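Long-range contact in deoxyribose-phosphate aldolase (Toxoplasma gondii, PDB 4EIV), which belongs to the deoxyribose-phosphate aldolase family, enzymes built on a closed eight-stranded parallel beta/alpha barrel: residues A[114-127]-A[151-163]. Numbering follows the deposited sequence.
Sequences ADEIECLIDWRRMN and KTLKVVLSGGELQ
Backbone hydrogen bonds join Ile117 and Cys119 to Thr152, Lys154 and Val156, making strands 116-120 and 152-156 parallel neighbours whose short axes cross at -24°. Cys119 N reaches Lys154 O at 2.8 Å, and Ile121 N extends the ladder to Val156 O.

Charge gathers on the face carrying Glu116, Glu118 and Lys154. Lys154, bent at its last torsion (chi4 75°), brings NZ 2.7 Å from Glu116 OE1, above that carboxylate's plane, and 2.8 Å from Glu118 OE1, on the anti lone pair. Glu31, Lys85, Lys235 and Arg268 extend this buried salt-bridge network, and Ser61 binds Glu118 OE2.

Among apolar contacts, Leu153 CD1 meets Ile117 CG2 at 3.7 Å on the other face, and Leu120 touches Val156 on the charged one. Just beyond the strand, Ile121 CG2 presses on Val155 CG1 at 3.5 Å, closer than usual van der Waals contact.

Past the strands, Gly159 N lies over one face of the Trp123 ring, while Glu161 CD approaches CH2 obliquely at 3.5 Å. Gln163 NE2 donates to Asn127 OD1 at 2.8 Å and to Trp123 O at 3.0 Å; Met126 N reaches that carbonyl from its opposite face.

Strands 85-90 and 182-184 flank the pair in the barrel, and helices 99-111, 130-148 and 165-178 pack outside against Cys119, Leu153 and Val155 respectively.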
loop_
_atom_site.group_PDB
_atom_site.type_symbol
_atom_site.label_atom_id
_atom_site.label_comp_id
_atom_site.label_asym_id
_atom_site.label_seq_id
_atom_site.Cartn_x
_atom_site.Cartn_y
_atom_site.Cartn_z
ATOM N N ALA A 114 23.118 -11.856 6.056
ATOM C CA ALA A 114 21.744 -11.624 6.518
ATOM C C ALA A 114 21.367 -10.153 6.399
ATOM O O ALA A 114 22.190 -9.271 6.651
ATOM C CB ALA A 114 21.605 -12.074 7.955
ATOM N N ASP A 115 20.124 -9.889 6.022
ATOM C CA ASP A 115 19.624 -8.532 5.880
ATOM C C ASP A 115 18.924 -8.021 7.128
ATOM O O ASP A 115 18.868 -6.817 7.368
ATOM C CB ASP A 115 18.628 -8.481 4.723
ATOM C CG ASP A 115 19.235 -8.931 3.427
ATOM O OD1 ASP A 115 20.026 -8.160 2.845
ATOM O OD2 ASP A 115 18.948 -10.061 3.006
ATOM N N GLU A 116 18.351 -8.936 7.901
ATOM C CA GLU A 116 17.626 -8.581 9.130
ATOM C C GLU A 116 17.895 -9.646 10.170
ATOM O O GLU A 116 18.345 -10.745 9.850
ATOM C CB GLU A 116 16.109 -8.482 8.906
ATOM C CG GLU A 116 15.672 -7.510 7.828
ATOM C CD GLU A 116 14.173 -7.246 7.818
ATOM O OE1 GLU A 116 13.496 -7.477 8.848
ATOM O OE2 GLU A 116 13.672 -6.773 6.776
ATOM N N ILE A 117 17.615 -9.301 11.421
ATOM C CA ILE A 117 17.773 -10.207 12.547
ATOM C C ILE A 117 16.430 -10.324 13.276
ATOM O O ILE A 117 15.761 -9.322 13.494
ATOM C CB ILE A 117 18.849 -9.698 13.538
ATOM C CG1 ILE A 117 20.232 -9.672 12.886
ATOM C CG2 ILE A 117 18.890 -10.567 14.808
ATOM C CD1 ILE A 117 20.724 -11.032 12.345
ATOM N N GLU A 118 16.055 -11.549 13.624
ATOM C CA GLU A 118 14.821 -11.828 14.375
ATOM C C GLU A 118 15.219 -12.486 15.692
ATOM O O GLU A 118 15.594 -13.662 15.717
ATOM C CB GLU A 118 13.895 -12.683 13.525
ATOM C CG GLU A 118 13.486 -11.914 12.251
ATOM C CD GLU A 118 12.596 -12.665 11.276
ATOM O OE1 GLU A 118 11.909 -11.972 10.498
ATOM O OE2 GLU A 118 12.576 -13.915 11.252
ATOM N N CYS A 119 15.101 -11.731 16.792
ATOM C CA CYS A 119 15.610 -12.157 18.087
ATOM C C CYS A 119 14.493 -12.589 19.046
ATOM O O CYS A 119 13.660 -11.777 19.431
ATOM C CB CYS A 119 16.408 -10.998 18.680
ATOM S SG CYS A 119 17.140 -11.358 20.298
ATOM N N LEU A 120 14.535 -13.837 19.482
ATOM C CA LEU A 120 13.573 -14.333 20.453
ATOM C C LEU A 120 14.007 -13.896 21.848
ATOM O O LEU A 120 15.183 -13.929 22.166
ATOM C CB LEU A 120 13.465 -15.853 20.353
ATOM C CG LEU A 120 12.475 -16.620 21.230
ATOM C CD1 LEU A 120 11.031 -16.128 20.994
ATOM C CD2 LEU A 120 12.570 -18.113 20.994
ATOM N N ILE A 121 13.046 -13.469 22.653
ATOM C CA ILE A 121 13.296 -13.117 24.035
ATOM C C ILE A 121 13.256 -14.344 24.952
ATOM O O ILE A 121 12.710 -15.392 24.590
ATOM C CB ILE A 121 12.279 -12.044 24.554
ATOM C CG1 ILE A 121 10.846 -12.584 24.596
ATOM C CG2 ILE A 121 12.367 -10.773 23.718
ATOM C CD1 ILE A 121 9.868 -11.702 25.416
ATOM N N ASP A 122 13.736 -14.171 26.185
ATOM C CA ASP A 122 13.626 -15.212 27.214
ATOM C C ASP A 122 12.239 -15.005 27.822
ATOM O O ASP A 122 12.061 -14.454 28.907
ATOM C CB ASP A 122 14.751 -15.061 28.252
ATOM C CG ASP A 122 14.926 -16.306 29.126
ATOM O OD1 ASP A 122 14.060 -17.225 29.094
ATOM O OD2 ASP A 122 15.953 -16.365 29.850
ATOM N N TRP A 123 11.230 -15.500 27.115
ATOM C CA TRP A 123 9.836 -15.254 27.480
ATOM C C TRP A 123 9.468 -15.921 28.808
ATOM O O TRP A 123 8.609 -15.434 29.535
ATOM C CB TRP A 123 8.895 -15.725 26.352
ATOM C CG TRP A 123 9.141 -17.135 25.921
ATOM C CD1 TRP A 123 9.978 -17.586 24.896
ATOM C CD2 TRP A 123 8.540 -18.287 26.473
ATOM N NE1 TRP A 123 9.929 -18.929 24.822
ATOM C CE2 TRP A 123 9.046 -19.400 25.766
ATOM C CE3 TRP A 123 7.647 -18.495 27.513
ATOM C CZ2 TRP A 123 8.675 -20.694 26.068
ATOM C CZ3 TRP A 123 7.248 -19.791 27.802
ATOM C CH2 TRP A 123 7.777 -20.871 27.093
ATOM N N ARG A 124 10.166 -17.000 29.146
ATOM C CA ARG A 124 9.871 -17.692 30.402
ATOM C C ARG A 124 10.092 -16.799 31.609
ATOM O O ARG A 124 9.409 -16.924 32.641
ATOM C CB ARG A 124 10.727 -18.955 30.519
ATOM C CG ARG A 124 10.294 -20.071 29.609
ATOM C CD ARG A 124 11.219 -21.277 29.754
ATOM N NE ARG A 124 10.809 -22.367 28.899
ATOM C CZ ARG A 124 11.122 -22.504 27.617
ATOM N NH1 ARG A 124 11.906 -21.614 27.015
ATOM N NH2 ARG A 124 10.656 -23.557 26.952
ATOM N N ARG A 125 11.054 -15.882 31.511
ATOM C CA ARG A 125 11.371 -15.038 32.643
ATOM C C ARG A 125 10.212 -14.172 33.109
ATOM O O ARG A 125 10.089 -13.862 34.290
ATOM C CB ARG A 125 12.572 -14.171 32.309
ATOM C CG ARG A 125 13.851 -14.928 31.993
ATOM C CD ARG A 125 14.452 -15.570 33.218
ATOM N NE ARG A 125 15.677 -16.292 32.880
ATOM C CZ ARG A 125 16.506 -16.795 33.785
ATOM N NH1 ARG A 125 17.607 -17.438 33.415
ATOM N NH2 ARG A 125 16.239 -16.631 35.071
ATOM N N MET A 126 9.345 -13.805 32.171
ATOM C CA MET A 126 8.159 -13.010 32.487
ATOM C C MET A 126 7.191 -13.749 33.412
ATOM O O MET A 126 6.435 -13.121 34.171
ATOM C CB MET A 126 7.435 -12.622 31.196
ATOM C CG MET A 126 8.253 -11.789 30.232
ATOM S SD MET A 126 8.768 -10.179 30.854
ATOM C CE MET A 126 7.159 -9.413 30.888
ATOM N N ASN A 127 7.206 -15.071 33.357
ATOM C CA ASN A 127 6.350 -15.871 34.215
ATOM C C ASN A 127 6.852 -15.927 35.658
ATOM O O ASN A 127 6.053 -16.102 36.585
ATOM C CB ASN A 127 6.260 -17.318 33.707
ATOM C CG ASN A 127 5.644 -17.438 32.325
ATOM O OD1 ASN A 127 4.800 -16.636 31.923
ATOM N ND2 ASN A 127 6.054 -18.490 31.592
ATOM N N LYS A 151 20.631 -1.995 10.313
ATOM C CA LYS A 151 19.755 -3.061 9.819
ATOM C C LYS A 151 18.591 -3.290 10.767
ATOM O O LYS A 151 18.600 -2.840 11.901
ATOM C CB LYS A 151 20.536 -4.338 9.547
ATOM C CG LYS A 151 21.448 -4.177 8.331
ATOM C CD LYS A 151 22.218 -5.435 8.023
ATOM C CE LYS A 151 22.931 -5.346 6.683
ATOM N NZ LYS A 151 23.633 -6.612 6.384
ATOM N N THR A 152 17.564 -3.967 10.278
ATOM C CA THR A 152 16.354 -4.163 11.042
ATOM C C THR A 152 16.467 -5.293 12.049
ATOM O O THR A 152 16.849 -6.427 11.706
ATOM C CB THR A 152 15.183 -4.480 10.085
ATOM O OG1 THR A 152 14.983 -3.379 9.181
ATOM C CG2 THR A 152 13.881 -4.753 10.830
ATOM N N LEU A 153 16.112 -4.967 13.290
ATOM C CA LEU A 153 16.024 -5.939 14.389
ATOM C C LEU A 153 14.555 -6.143 14.760
ATOM O O LEU A 153 13.886 -5.201 15.241
ATOM C CB LEU A 153 16.769 -5.473 15.644
ATOM C CG LEU A 153 16.686 -6.376 16.884
ATOM C CD1 LEU A 153 17.180 -7.761 16.598
ATOM C CD2 LEU A 153 17.454 -5.736 18.044
ATOM N N LYS A 154 14.036 -7.334 14.499
ATOM C CA LYS A 154 12.713 -7.721 14.930
ATOM C C LYS A 154 12.865 -8.463 16.257
ATOM O O LYS A 154 13.792 -9.273 16.408
ATOM C CB LYS A 154 12.056 -8.641 13.935
ATOM C CG LYS A 154 12.049 -8.161 12.483
ATOM C CD LYS A 154 10.872 -8.798 11.800
ATOM C CE LYS A 154 10.748 -8.550 10.311
ATOM N NZ LYS A 154 11.749 -9.352 9.537
ATOM N N VAL A 155 12.017 -8.149 17.233
ATOM C CA VAL A 155 12.042 -8.847 18.519
ATOM C C VAL A 155 10.777 -9.712 18.605
ATOM O O VAL A 155 9.649 -9.217 18.472
ATOM C CB VAL A 155 12.162 -7.876 19.680
ATOM C CG1 VAL A 155 12.203 -8.595 21.012
ATOM C CG2 VAL A 155 13.430 -7.051 19.525
ATOM N N VAL A 156 10.985 -11.007 18.824
ATOM C CA VAL A 156 9.951 -12.015 18.851
ATOM C C VAL A 156 9.529 -12.151 20.305
ATOM O O VAL A 156 10.313 -12.570 21.161
ATOM C CB VAL A 156 10.468 -13.324 18.239
ATOM C CG1 VAL A 156 9.383 -14.284 18.117
ATOM C CG2 VAL A 156 11.131 -13.097 16.896
ATOM N N LEU A 157 8.252 -11.875 20.570
ATOM C CA LEU A 157 7.759 -11.762 21.936
ATOM C C LEU A 157 7.242 -13.050 22.576
ATOM O O LEU A 157 7.053 -13.091 23.802
ATOM C CB LEU A 157 6.634 -10.720 21.975
ATOM C CG LEU A 157 6.999 -9.306 21.547
ATOM C CD1 LEU A 157 5.742 -8.406 21.613
ATOM C CD2 LEU A 157 8.132 -8.718 22.377
ATOM N N SER A 158 7.072 -14.094 21.787
ATOM C CA SER A 158 6.522 -15.349 22.281
ATOM C C SER A 158 7.155 -16.508 21.559
ATOM O O SER A 158 7.428 -16.427 20.359
ATOM C CB SER A 158 4.996 -15.369 22.091
ATOM O OG SER A 158 4.410 -16.608 22.466
ATOM N N GLY A 159 7.366 -17.590 22.303
ATOM C CA GLY A 159 7.902 -18.846 21.763
ATOM C C GLY A 159 6.805 -19.922 21.708
ATOM O O GLY A 159 7.091 -21.097 21.771
ATOM N N GLY A 160 5.539 -19.522 21.625
ATOM C CA GLY A 160 4.448 -20.485 21.458
ATOM C C GLY A 160 3.621 -20.851 22.666
ATOM O O GLY A 160 2.606 -21.541 22.507
ATOM N N GLU A 161 4.027 -20.425 23.859
ATOM C CA GLU A 161 3.238 -20.695 25.061
ATOM C C GLU A 161 2.347 -19.504 25.393
ATOM O O GLU A 161 2.779 -18.341 25.307
ATOM C CB GLU A 161 4.107 -21.044 26.258
ATOM C CG GLU A 161 4.708 -22.436 26.200
ATOM C CD GLU A 161 5.075 -22.984 27.582
ATOM O OE1 GLU A 161 4.768 -22.330 28.615
ATOM O OE2 GLU A 161 5.667 -24.083 27.632
ATOM N N LEU A 162 1.112 -19.814 25.785
ATOM C CA LEU A 162 0.111 -18.798 26.125
ATOM C C LEU A 162 0.455 -18.055 27.427
ATOM O O LEU A 162 0.568 -18.679 28.491
ATOM C CB LEU A 162 -1.289 -19.438 26.257
ATOM C CG LEU A 162 -1.985 -20.121 25.050
ATOM C CD1 LEU A 162 -3.236 -20.926 25.449
ATOM C CD2 LEU A 162 -2.343 -19.115 23.963
ATOM N N GLN A 163 0.627 -16.738 27.323
ATOM C CA GLN A 163 0.911 -15.878 28.469
ATOM C C GLN A 163 -0.148 -14.780 28.572
ATOM O O GLN A 163 -0.751 -14.377 27.564
ATOM C CB GLN A 163 2.316 -15.282 28.356
ATOM C CG GLN A 163 3.424 -16.322 28.516
ATOM C CD GLN A 163 4.819 -15.732 28.311
ATOM O OE1 GLN A 163 5.176 -15.304 27.207
ATOM N NE2 GLN A 163 5.627 -15.743 29.367
HETATM O O HOH W 1 17.583 -4.431 7.427
HETATM O O HOH W 2 12.919 -3.569 7.176
HETATM O O HOH W 3 4.027 -19.831 29.688
#